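Local coordinates for thioredoxin-like protein (PDB 3TY1), which is of unknown function but probably binds carbohydrate, having the supersandwich fold of the galactose mutarotase (aldose 1-epimerase) superfamily, at residues S64-M69 with V90-F95; G140-S145 with G163-S168; L104-G109 with T134-A139; G68-R73 with M113-G118. All coordinates share one frame; numbering follows the deposited sequence. Where two conformers were deposited one is given.

In the fold
Interaction 4 lies deepest, its centre about 5 Å from that of the chain, while the centres of the other three lie 14 to 15 Å out. Interaction 1 begins on the same run of chain, sharing Gly68 and Met69 with interaction 4. It touches interaction 2 through Arg67 NH1 and Asn141 OD1, 2.8 Å apart, and through Pro65 O and Ala144 N, also 2.8 Å apart. Interaction 3 meets interaction 4 where Ala139 N lies 2.9 Å from Gly118 O and the His136 ring packs on Cys117. His136 also carries a sulfate, shared with His211, which may mark the sugar pocket expected from mutarotase relatives. Interactions 1, 2 and 3 also touch neighbouring subunits.

Interaction 1 (S64-M69 with V90-F95); sequences SPTRGM and VVNPAF
The turn 64-69 and the loop 90-95 pass without any backbone bridge, Thr66 CA and Asn92 CA being the nearest CA pair at 6.7 Å, so side chains span the gap. Arg67 does most of this. Its CG stands anti to the carbonyl carbon (chi1 -62°), and a bend at chi3 (57°) turns the guanidinium toward the loop. Arg67 NH1 donates to Val91 O over 2.9 Å; the acceptor lies close to the guanidinium plane and the donor sits on a carbonyl lone pair. NH1 also bonds Asn141 OD1, and NH2 forms a salt bridge with Glu112; together these partners hold the buried guanidinium in its orientation. Arg67 CD crosses Val90 CG1 obliquely at 3.8 Å. The same methyl meets Ser64 OG at 3.7 Å, a hydroxyl bonded to Lys49 O. Thr66 CG2, anti to its backbone N, presses on Pro93 CD at 3.5 Å, tighter than ordinary van der Waals contact. Ala94 N donates to Asn92 OD1 over 3.0 Å, shaping the bend beyond. The arrangement joins a beta-hairpin turn, between antiparallel strands 60-64 and 70-76, to a loop shaped by an Asx turn.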
loop_
_atom_site.group_PDB
_atom_site.type_symbol
_atom_site.label_atom_id
_atom_site.label_comp_id
_atom_site.label_asym_id
_atom_site.label_seq_id
_atom_site.Cartn_x
_atom_site.Cartn_y
_atom_site.Cartn_z
ATOM N N SER A 64 -0.024 1.871 19.641
ATOM C CA SER A 64 0.725 1.879 18.399
ATOM C C SER A 64 0.615 3.208 17.656
ATOM O O SER A 64 -0.442 3.512 17.105
ATOM C CB SER A 64 0.280 0.738 17.487
ATOM O OG SER A 64 1.011 0.858 16.286
ATOM N N PRO A 65 1.713 3.993 17.602
ATOM C CA PRO A 65 1.710 5.224 16.823
ATOM C C PRO A 65 1.539 5.023 15.320
ATOM O O PRO A 65 1.065 5.914 14.622
ATOM C CB PRO A 65 3.087 5.803 17.118
ATOM C CG PRO A 65 3.390 5.269 18.510
ATOM C CD PRO A 65 2.925 3.906 18.445
ATOM N N THR A 66 1.964 3.877 14.804
ATOM C CA THR A 66 1.784 3.553 13.404
ATOM C C THR A 66 0.310 3.359 13.061
ATOM O O THR A 66 -0.104 3.634 11.930
ATOM C CB THR A 66 2.567 2.275 13.099
ATOM O OG1 THR A 66 3.920 2.512 13.471
ATOM C CG2 THR A 66 2.510 1.897 11.607
ATOM N N ARG A 67 -0.459 2.827 14.030
ATOM C CA ARG A 67 -1.881 2.522 13.859
ATOM C C ARG A 67 -2.756 3.508 14.649
ATOM O O ARG A 67 -3.459 3.125 15.580
ATOM C CB ARG A 67 -2.129 1.060 14.267
ATOM C CG ARG A 67 -1.336 0.030 13.381
ATOM C CD ARG A 67 -1.654 -1.415 13.710
ATOM N NE ARG A 67 -3.088 -1.648 13.570
ATOM C CZ ARG A 67 -3.775 -1.704 12.435
ATOM N NH1 ARG A 67 -3.163 -1.632 11.234
ATOM N NH2 ARG A 67 -5.110 -1.823 12.512
ATOM N N GLY A 68 -2.580 4.801 14.340
ATOM C CA GLY A 68 -3.440 5.910 14.819
ATOM C C GLY A 68 -3.504 6.117 16.319
ATOM O O GLY A 68 -4.445 6.697 16.812
HETATM N N MSE A 69 -2.485 5.637 17.026
HETATM C CA MSE A 69 -2.464 5.640 18.495
HETATM C C MSE A 69 -3.537 4.739 19.117
HETATM O O MSE A 69 -3.905 4.906 20.298
HETATM C CB MSE A 69 -2.523 7.060 19.064
HETATM C CG MSE A 69 -1.610 8.066 18.443
HETATM SE SE MSE A 69 0.237 7.869 18.788
HETATM C CE MSE A 69 0.342 8.278 20.723
ATOM N N VAL A 90 1.199 -6.430 14.550
ATOM C CA VAL A 90 0.878 -5.022 14.549
ATOM C C VAL A 90 1.099 -4.591 13.085
ATOM O O VAL A 90 2.216 -4.183 12.694
ATOM C CB VAL A 90 1.779 -4.253 15.543
ATOM C CG1 VAL A 90 1.441 -2.720 15.536
ATOM C CG2 VAL A 90 1.663 -4.901 16.987
ATOM N N VAL A 91 0.029 -4.673 12.294
ATOM C CA VAL A 91 0.139 -4.548 10.846
ATOM C C VAL A 91 0.415 -3.110 10.444
ATOM O O VAL A 91 -0.339 -2.175 10.810
ATOM C CB VAL A 91 -1.078 -5.125 10.128
ATOM C CG1 VAL A 91 -0.970 -4.968 8.597
ATOM C CG2 VAL A 91 -1.304 -6.606 10.570
ATOM N N ASN A 92 1.509 -2.917 9.703
ATOM C CA ASN A 92 1.852 -1.592 9.189
ATOM C C ASN A 92 0.761 -1.290 8.149
ATOM O O ASN A 92 0.532 -2.094 7.251
ATOM C CB ASN A 92 3.200 -1.624 8.511
ATOM C CG ASN A 92 3.696 -0.249 8.064
ATOM O OD1 ASN A 92 2.952 0.545 7.491
ATOM N ND2 ASN A 92 5.011 -0.024 8.227
ATOM N N PRO A 93 0.084 -0.122 8.246
ATOM C CA PRO A 93 -0.960 0.189 7.236
ATOM C C PRO A 93 -0.517 0.127 5.756
ATOM O O PRO A 93 -1.371 -0.040 4.891
ATOM C CB PRO A 93 -1.346 1.611 7.598
ATOM C CG PRO A 93 -1.181 1.655 9.073
ATOM C CD PRO A 93 0.084 0.887 9.324
ATOM N N ALA A 94 0.789 0.249 5.480
ATOM C CA ALA A 94 1.338 0.041 4.114
ATOM C C ALA A 94 0.997 -1.315 3.501
ATOM O O ALA A 94 0.991 -1.476 2.276
ATOM C CB ALA A 94 2.844 0.250 4.116
ATOM N N PHE A 95 0.719 -2.308 4.346
ATOM C CA PHE A 95 0.356 -3.646 3.905
ATOM C C PHE A 95 -1.140 -3.940 3.997
ATOM O O PHE A 95 -1.538 -5.103 3.886
ATOM C CB PHE A 95 1.104 -4.700 4.745
ATOM C CG PHE A 95 2.580 -4.653 4.562
ATOM C CD1 PHE A 95 3.151 -4.950 3.316
ATOM C CD2 PHE A 95 3.403 -4.310 5.599
ATOM C CE1 PHE A 95 4.541 -4.925 3.139
ATOM C CE2 PHE A 95 4.786 -4.236 5.409
ATOM C CZ PHE A 95 5.342 -4.556 4.186
#

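Interaction 2 (G140-S145 with G163-S168); sequences GNTPAS and GLVKES
The best-held polar atom is the oxygen of water 2, gripped by three hydrogen bonds. It donates to Pro143 O at 2.8 Å and to Ser145 OG at 2.7 Å, and accepts from Lys166 N at 3.0 Å. The setting is an antiparallel beta-hairpin, strands 146-152 and 159-169 of the ten-stranded sheet, met where the chain enters its first strand. The direct bond here runs from Ser145 N to Leu164 O, 2.8 Å long with an angle of 166° at the hydrogen; the donor lies almost on the C=O axis. Ala144 CA adds a CA-H...O contact to the same oxygen at 3.4 Å. Further along, the backbones separate and water takes over: water 2 stands between Lys166 N and Pro143 O, while water 1 donates both to Lys166 O and, over 2.6 Å, to Thr142 OG1. That hydroxyl is also bonded to Lys138 O, and the two bonds are consistent with the observed rotamer, CG2 anti to the backbone N. In this rotamer Thr142 turns its carbon side to the strand, where Val165 CG1 crosses it obliquely, 3.7 Å from Thr142 CB. Ser145 OG has a second partner, Glu89 OE2 of the third subunit, and Pro143 packs on Phe95 of that subunit, so the contact reaches the assembly interface. The aliphatic part of Lys166, extended beyond CG, runs past this serine, bringing Lys166 CD to 3.7 Å from Ser145 OG.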
loop_
_atom_site.group_PDB
_atom_site.type_symbol
_atom_site.label_atom_id
_atom_site.label_comp_id
_atom_site.label_asym_id
_atom_site.label_seq_id
_atom_site.Cartn_x
_atom_site.Cartn_y
_atom_site.Cartn_z
ATOM N N GLY A 140 -7.624 4.733 12.556
ATOM C CA GLY A 140 -6.951 3.557 13.083
ATOM C C GLY A 140 -5.827 2.967 12.229
ATOM O O GLY A 140 -5.002 2.182 12.739
ATOM N N ASN A 141 -5.815 3.294 10.938
ATOM C CA ASN A 141 -4.761 2.857 10.019
ATOM C C ASN A 141 -3.934 4.019 9.475
ATOM O O ASN A 141 -3.362 3.923 8.408
ATOM C CB ASN A 141 -5.359 1.985 8.928
ATOM C CG ASN A 141 -5.630 0.577 9.400
ATOM O OD1 ASN A 141 -4.740 -0.244 9.390
ATOM N ND2 ASN A 141 -6.862 0.283 9.794
ATOM N N THR A 142 -3.838 5.103 10.254
ATOM C CA THR A 142 -3.060 6.282 9.895
ATOM C C THR A 142 -1.912 6.448 10.896
ATOM O O THR A 142 -2.164 6.572 12.074
ATOM C CB THR A 142 -3.935 7.563 9.925
ATOM O OG1 THR A 142 -5.002 7.398 8.979
ATOM C CG2 THR A 142 -3.096 8.830 9.610
ATOM N N PRO A 143 -0.656 6.452 10.419
ATOM C CA PRO A 143 0.495 6.729 11.272
ATOM C C PRO A 143 0.492 8.151 11.813
ATOM O O PRO A 143 0.231 9.098 11.076
ATOM C CB PRO A 143 1.683 6.511 10.349
ATOM C CG PRO A 143 1.170 5.684 9.245
ATOM C CD PRO A 143 -0.238 6.166 9.028
ATOM N N ALA A 144 0.762 8.289 13.108
ATOM C CA ALA A 144 0.750 9.589 13.738
ATOM C C ALA A 144 1.855 10.485 13.146
ATOM O O ALA A 144 2.960 10.036 12.868
ATOM C CB ALA A 144 0.933 9.453 15.253
ATOM N N SER A 145 1.548 11.767 13.002
ATOM C CA SER A 145 2.461 12.747 12.446
ATOM C C SER A 145 3.302 13.408 13.522
ATOM O O SER A 145 4.371 13.905 13.243
ATOM C CB SER A 145 1.645 13.848 11.758
ATOM O OG SER A 145 0.902 13.296 10.698
ATOM N N GLY A 163 -0.623 12.072 20.346
ATOM C CA GLY A 163 -0.377 11.698 18.963
ATOM C C GLY A 163 -1.329 12.374 17.995
ATOM O O GLY A 163 -2.534 12.178 18.116
ATOM N N LEU A 164 -0.793 13.158 17.055
ATOM C CA LEU A 164 -1.600 13.863 16.035
ATOM C C LEU A 164 -1.798 12.931 14.838
ATOM O O LEU A 164 -0.825 12.533 14.202
ATOM C CB LEU A 164 -0.887 15.115 15.564
ATOM C CG LEU A 164 -1.592 16.045 14.559
ATOM C CD1 LEU A 164 -2.892 16.504 15.142
ATOM C CD2 LEU A 164 -0.660 17.243 14.161
ATOM N N VAL A 165 -3.046 12.591 14.553
ATOM C CA VAL A 165 -3.451 11.693 13.463
ATOM C C VAL A 165 -4.248 12.519 12.458
ATOM O O VAL A 165 -5.299 13.091 12.771
ATOM C CB VAL A 165 -4.265 10.547 14.019
ATOM C CG1 VAL A 165 -4.651 9.588 12.902
ATOM C CG2 VAL A 165 -3.450 9.794 15.077
ATOM N N LYS A 166 -3.723 12.631 11.253
ATOM C CA LYS A 166 -4.262 13.542 10.263
ATOM C C LYS A 166 -5.038 12.849 9.170
ATOM O O LYS A 166 -4.641 11.774 8.698
ATOM C CB LYS A 166 -3.146 14.342 9.617
ATOM C CG LYS A 166 -2.309 15.206 10.540
ATOM C CD LYS A 166 -1.331 16.024 9.652
ATOM C CE LYS A 166 -0.557 17.083 10.397
ATOM N NZ LYS A 166 0.297 17.846 9.419
ATOM N N GLU A 167 -6.134 13.484 8.756
ATOM C CA GLU A 167 -6.967 13.032 7.650
ATOM C C GLU A 167 -7.103 14.267 6.742
ATOM O O GLU A 167 -8.140 14.916 6.755
ATOM C CB GLU A 167 -8.333 12.528 8.148
ATOM C CG GLU A 167 -8.228 11.284 9.109
ATOM C CD GLU A 167 -9.568 10.824 9.663
ATOM O OE1 GLU A 167 -10.390 10.305 8.883
ATOM O OE2 GLU A 167 -9.804 10.945 10.891
ATOM N N SER A 168 -6.010 14.564 6.025
ATOM C CA SER A 168 -5.805 15.729 5.151
ATOM C C SER A 168 -5.791 15.298 3.697
ATOM O O SER A 168 -4.948 14.487 3.294
ATOM C CB SER A 168 -4.465 16.364 5.498
ATOM O OG SER A 168 -4.457 16.736 6.875
HETATM O O HOH W 1 -5.499 9.429 7.475
HETATM O O HOH W 2 -1.053 11.501 10.605
#

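Interaction 3 (L104-G109 with T134-A139); sequences LGWLEG and TLHGKA. With SO4 (sulfate ion), chain L.
Leu104 leads into a 3-10 turn that begins at Gly105 and packs on a type II beta turn, Thr134 to Gly137, whose third position, His136, has the positive phi (66°) that such turns require. Although the CB of Leu104 points away, its tip returns, and Leu104 CD2 meets Leu135 CD2 at 3.9 Å. Trp106, CG anti to its backbone N, lays one indole face against the turn. Leu135 O stands over that face, 3.2 Å from Trp106 CD1, and Leu135 CD2 reaches Trp106 CE3 at 3.4 Å. His136 covers the same face in two ways. Its CB makes a CH-pi contact, 4.1 Å from the centroid of the Trp106 five-membered ring; its imidazole presents an edge to the six-membered ring, a T-shaped pair with planes at 68°. Water 3 links the backbone His136 O to Trp106 NE1, the latter only weakly. Leu107 follows, its CD2 4.1 Å from Leu135 CD2, so this one methyl is gathered by three side chains of the 3-10 region. The imidazole is thus held from the tryptophan side, and a sulfate, probably from the crystallisation liquor, binds at its rim: His136 NE2 donates to sulfate O3 over 2.6 Å at 155°.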
loop_
_atom_site.group_PDB
_atom_site.type_symbol
_atom_site.label_atom_id
_atom_site.label_comp_id
_atom_site.label_asym_id
_atom_site.label_seq_id
_atom_site.Cartn_x
_atom_site.Cartn_y
_atom_site.Cartn_z
ATOM N N LEU A 104 -13.680 -4.355 3.504
ATOM C CA LEU A 104 -13.397 -5.024 4.759
ATOM C C LEU A 104 -11.903 -5.345 5.007
ATOM O O LEU A 104 -11.566 -6.085 5.916
ATOM C CB LEU A 104 -14.241 -6.285 4.843
ATOM C CG LEU A 104 -15.770 -6.168 4.839
ATOM C CD1 LEU A 104 -16.410 -7.625 4.727
ATOM C CD2 LEU A 104 -16.208 -5.418 6.090
ATOM N N GLY A 105 -10.997 -4.728 4.266
ATOM C CA GLY A 105 -9.548 -4.926 4.486
ATOM C C GLY A 105 -9.097 -4.592 5.896
ATOM O O GLY A 105 -8.114 -5.152 6.392
ATOM N N TRP A 106 -9.821 -3.681 6.551
ATOM C CA TRP A 106 -9.582 -3.345 7.957
ATOM C C TRP A 106 -9.545 -4.587 8.867
ATOM O O TRP A 106 -8.852 -4.568 9.880
ATOM C CB TRP A 106 -10.703 -2.411 8.394
ATOM C CG TRP A 106 -10.684 -1.807 9.711
ATOM C CD1 TRP A 106 -10.301 -0.499 10.039
ATOM C CD2 TRP A 106 -11.218 -2.370 10.903
ATOM N NE1 TRP A 106 -10.541 -0.269 11.371
ATOM C CE2 TRP A 106 -11.114 -1.381 11.924
ATOM C CE3 TRP A 106 -11.823 -3.591 11.208
ATOM C CZ2 TRP A 106 -11.541 -1.617 13.223
ATOM C CZ3 TRP A 106 -12.249 -3.811 12.506
ATOM C CH2 TRP A 106 -12.089 -2.834 13.491
ATOM N N LEU A 107 -10.308 -5.633 8.521
ATOM C CA LEU A 107 -10.284 -6.894 9.249
ATOM C C LEU A 107 -8.896 -7.571 9.307
ATOM O O LEU A 107 -8.637 -8.374 10.195
ATOM C CB LEU A 107 -11.332 -7.851 8.698
ATOM C CG LEU A 107 -12.831 -7.500 8.859
ATOM C CD1 LEU A 107 -13.637 -8.557 8.104
ATOM C CD2 LEU A 107 -13.263 -7.432 10.317
ATOM N N GLU A 108 -8.020 -7.256 8.359
ATOM C CA GLU A 108 -6.676 -7.819 8.301
ATOM C C GLU A 108 -5.742 -7.250 9.367
ATOM O O GLU A 108 -4.658 -7.817 9.607
ATOM C CB GLU A 108 -6.080 -7.652 6.884
ATOM C CG GLU A 108 -6.966 -8.327 5.804
ATOM C CD GLU A 108 -6.409 -8.304 4.389
ATOM O OE1 GLU A 108 -5.360 -7.667 4.119
ATOM O OE2 GLU A 108 -7.033 -8.964 3.525
ATOM N N GLY A 109 -6.134 -6.134 9.979
ATOM C CA GLY A 109 -5.350 -5.493 11.037
ATOM C C GLY A 109 -5.929 -5.500 12.442
ATOM O O GLY A 109 -5.262 -5.072 13.397
ATOM N N THR A 134 -14.906 2.621 3.479
ATOM C CA THR A 134 -14.348 1.409 4.043
ATOM C C THR A 134 -14.646 1.287 5.536
ATOM O O THR A 134 -14.868 2.283 6.216
ATOM C CB THR A 134 -12.849 1.345 3.753
ATOM O OG1 THR A 134 -12.220 2.520 4.284
ATOM C CG2 THR A 134 -12.622 1.270 2.218
ATOM N N LEU A 135 -14.643 0.047 6.018
ATOM C CA LEU A 135 -14.993 -0.280 7.387
ATOM C C LEU A 135 -14.258 0.569 8.429
ATOM O O LEU A 135 -13.022 0.489 8.579
ATOM C CB LEU A 135 -14.698 -1.770 7.681
ATOM C CG LEU A 135 -14.975 -2.271 9.109
ATOM C CD1 LEU A 135 -16.445 -2.088 9.520
ATOM C CD2 LEU A 135 -14.613 -3.764 9.208
ATOM N N HIS A 136 -15.023 1.343 9.169
ATOM C CA HIS A 136 -14.520 2.084 10.346
ATOM C C HIS A 136 -13.521 3.185 10.087
ATOM O O HIS A 136 -12.772 3.571 10.991
ATOM C CB HIS A 136 -14.007 1.104 11.448
ATOM C CG HIS A 136 -15.108 0.338 12.093
ATOM N ND1 HIS A 136 -16.339 0.901 12.342
ATOM C CD2 HIS A 136 -15.164 -0.931 12.583
ATOM C CE1 HIS A 136 -17.116 0.015 12.934
ATOM N NE2 HIS A 136 -16.429 -1.101 13.103
ATOM N N GLY A 137 -13.538 3.737 8.885
ATOM C CA GLY A 137 -12.745 4.907 8.590
ATOM C C GLY A 137 -11.247 4.673 8.562
ATOM O O GLY A 137 -10.749 3.513 8.408
ATOM N N LYS A 138 -10.524 5.772 8.702
ATOM C CA LYS A 138 -9.062 5.766 8.480
ATOM C C LYS A 138 -8.161 6.043 9.656
ATOM O O LYS A 138 -6.964 5.731 9.553
ATOM C CB LYS A 138 -8.691 6.716 7.318
ATOM C CG LYS A 138 -9.129 6.162 5.939
ATOM C CD LYS A 138 -8.536 6.953 4.770
ATOM C CE LYS A 138 -7.057 6.583 4.466
ATOM N NZ LYS A 138 -6.425 7.506 3.443
ATOM N N ALA A 139 -8.683 6.586 10.764
ATOM C CA ALA A 139 -7.815 7.020 11.881
ATOM C C ALA A 139 -6.978 5.873 12.391
ATOM O O ALA A 139 -5.757 6.006 12.622
ATOM C CB ALA A 139 -8.630 7.661 13.047
HETATM S S SO4 L . -17.102 -4.774 14.066
HETATM O O1 SO4 L . -16.053 -5.734 14.426
HETATM O O2 SO4 L . -18.318 -5.012 14.875
HETATM O O3 SO4 L . -16.645 -3.398 14.282
HETATM O O4 SO4 L . -17.405 -4.943 12.644
HETATM O O HOH W 3 -10.396 3.001 12.253
#

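Interaction 4 (G68-R73 with M113-G118); sequences GMNLLR and MMVRCG
Two backbone bonds between Leu71 and Met114 define an antiparallel hydrogen-bonded pair: Leu71 N donates to Met114 O at 2.9 Å, and Met114 N returns a straighter bond (162°) to Leu71 O, also 2.9 Å, along a carbonyl lone pair. Met113 N crowds onto Leu71 O as well, but its angle of 121° makes that bond weak. Two residues, Met113 and Met114, thus face the single residue Leu71, a classic beta bulge. At the other end Arg116, its chain extended from CG to NE, reaches across to the turn. Its NH1 bonds Met69 O weakly at 3.1 Å and gives a firmer bond to water 4 at 2.8 Å, which in turn donates to Gly68 O and Asn70 OD1. NH2 works through water 5 to Met69 O, while NE is salt-bridged to Asp194, so the buried guanidinium is held along several edges. Met114 CE lies 3.4 Å above the Arg116 guanidinium plane, toward its rim. Asn70 runs alongside Val115, pointing the same way, with ND2 bonded to Glu112. In the apolar part, Leu71 CB rests 3.8 Å from Met114 CB. The contact stitches two sheets together: strand 70-76 pairs on with strand 60-64, where Leu72 and Arg73 form another bulge opposite Thr62, and strand 114-119 pairs with strand 204-214, while Leu71 and Arg116 pack on strand 173-183.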
loop_
_atom_site.group_PDB
_atom_site.type_symbol
_atom_site.label_atom_id
_atom_site.label_comp_id
_atom_site.label_asym_id
_atom_site.label_seq_id
_atom_site.Cartn_x
_atom_site.Cartn_y
_atom_site.Cartn_z
ATOM N N GLY A 68 -2.580 4.801 14.340
ATOM C CA GLY A 68 -3.440 5.910 14.819
ATOM C C GLY A 68 -3.504 6.117 16.319
ATOM O O GLY A 68 -4.445 6.697 16.812
HETATM N N MSE A 69 -2.485 5.637 17.026
HETATM C CA MSE A 69 -2.464 5.640 18.495
HETATM C C MSE A 69 -3.537 4.739 19.117
HETATM O O MSE A 69 -3.905 4.906 20.298
HETATM C CB MSE A 69 -2.523 7.060 19.064
HETATM C CG MSE A 69 -1.610 8.066 18.443
HETATM SE SE MSE A 69 0.237 7.869 18.788
HETATM C CE MSE A 69 0.342 8.278 20.723
ATOM N N ASN A 70 -3.986 3.742 18.363
ATOM C CA ASN A 70 -4.878 2.709 18.905
ATOM C C ASN A 70 -4.208 2.083 20.124
ATOM O O ASN A 70 -2.964 1.916 20.166
ATOM C CB ASN A 70 -5.052 1.553 17.893
ATOM C CG ASN A 70 -5.954 1.867 16.707
ATOM O OD1 ASN A 70 -6.656 2.896 16.665
ATOM N ND2 ASN A 70 -5.919 0.946 15.689
ATOM N N LEU A 71 -5.030 1.639 21.070
ATOM C CA LEU A 71 -4.574 1.007 22.281
ATOM C C LEU A 71 -4.591 -0.485 21.987
ATOM O O LEU A 71 -5.614 -1.062 21.619
ATOM C CB LEU A 71 -5.454 1.347 23.487
ATOM C CG LEU A 71 -5.757 2.850 23.746
ATOM C CD1 LEU A 71 -6.575 2.993 25.014
ATOM C CD2 LEU A 71 -4.471 3.676 23.800
ATOM N N LEU A 72 -3.448 -1.124 22.168
ATOM C CA LEU A 72 -3.349 -2.553 21.858
ATOM C C LEU A 72 -3.760 -3.449 23.027
ATOM O O LEU A 72 -4.508 -4.418 22.866
ATOM C CB LEU A 72 -1.917 -2.898 21.468
ATOM C CG LEU A 72 -1.306 -2.230 20.215
ATOM C CD1 LEU A 72 -0.041 -2.977 19.750
ATOM C CD2 LEU A 72 -2.218 -2.105 19.079
ATOM N N ARG A 73 -3.299 -3.076 24.208
ATOM C CA ARG A 73 -3.491 -3.898 25.393
ATOM C C ARG A 73 -3.205 -3.104 26.659
ATOM O O ARG A 73 -2.361 -2.199 26.691
ATOM C CB ARG A 73 -2.607 -5.158 25.328
ATOM C CG ARG A 73 -2.759 -6.132 26.478
ATOM C CD ARG A 73 -1.775 -7.339 26.278
ATOM N NE ARG A 73 -2.265 -8.263 25.260
ATOM C CZ ARG A 73 -1.572 -9.287 24.752
ATOM N NH1 ARG A 73 -0.321 -9.531 25.130
ATOM N NH2 ARG A 73 -2.145 -10.066 23.854
HETATM N N MSE A 113 -7.407 -3.392 21.653
HETATM C CA MSE A 113 -8.252 -3.121 22.780
HETATM C C MSE A 113 -9.083 -1.849 22.527
HETATM O O MSE A 113 -10.229 -1.781 22.968
HETATM C CB MSE A 113 -7.396 -2.992 24.041
HETATM C CG MSE A 113 -8.167 -2.722 25.298
HETATM SE SE MSE A 113 -8.324 -0.819 25.768
HETATM C CE MSE A 113 -10.113 -0.793 25.987
HETATM N N MSE A 114 -8.520 -0.840 21.859
HETATM C CA MSE A 114 -9.308 0.384 21.533
HETATM C C MSE A 114 -8.893 0.940 20.159
HETATM O O MSE A 114 -7.753 1.329 19.981
HETATM C CB MSE A 114 -9.190 1.452 22.656
HETATM C CG MSE A 114 -10.359 2.447 22.785
HETATM SE SE MSE A 114 -10.478 3.621 21.255
HETATM C CE MSE A 114 -8.832 4.629 21.544
ATOM N N VAL A 115 -9.824 0.920 19.205
ATOM C CA VAL A 115 -9.639 1.485 17.880
ATOM C C VAL A 115 -10.518 2.717 17.698
ATOM O O VAL A 115 -11.710 2.638 17.940
ATOM C CB VAL A 115 -10.066 0.512 16.763
ATOM C CG1 VAL A 115 -9.780 1.181 15.384
ATOM C CG2 VAL A 115 -9.349 -0.791 16.901
ATOM N N ARG A 116 -9.941 3.851 17.284
ATOM C CA ARG A 116 -10.765 5.013 16.929
ATOM C C ARG A 116 -11.296 4.724 15.531
ATOM O O ARG A 116 -10.525 4.678 14.586
ATOM C CB ARG A 116 -9.936 6.289 16.967
ATOM C CG ARG A 116 -9.560 6.694 18.400
ATOM C CD ARG A 116 -8.550 7.861 18.459
ATOM N NE ARG A 116 -8.151 8.204 19.835
ATOM C CZ ARG A 116 -7.160 7.605 20.512
ATOM N NH1 ARG A 116 -6.513 6.603 19.985
ATOM N NH2 ARG A 116 -6.831 8.004 21.753
ATOM N N CYS A 117 -12.601 4.479 15.425
ATOM C CA CYS A 117 -13.259 4.160 14.163
ATOM C C CYS A 117 -13.883 5.472 13.685
ATOM O O CYS A 117 -14.989 5.824 14.085
ATOM C CB CYS A 117 -14.310 3.098 14.390
ATOM S SG CYS A 117 -13.618 1.542 14.987
ATOM N N GLY A 118 -13.107 6.211 12.904
ATOM C CA GLY A 118 -13.451 7.581 12.500
ATOM C C GLY A 118 -12.223 8.185 11.819
ATOM O O GLY A 118 -11.357 7.435 11.424
HETATM O O HOH W 4 -6.764 5.406 17.430
HETATM O O HOH W 5 -4.246 6.927 22.400
#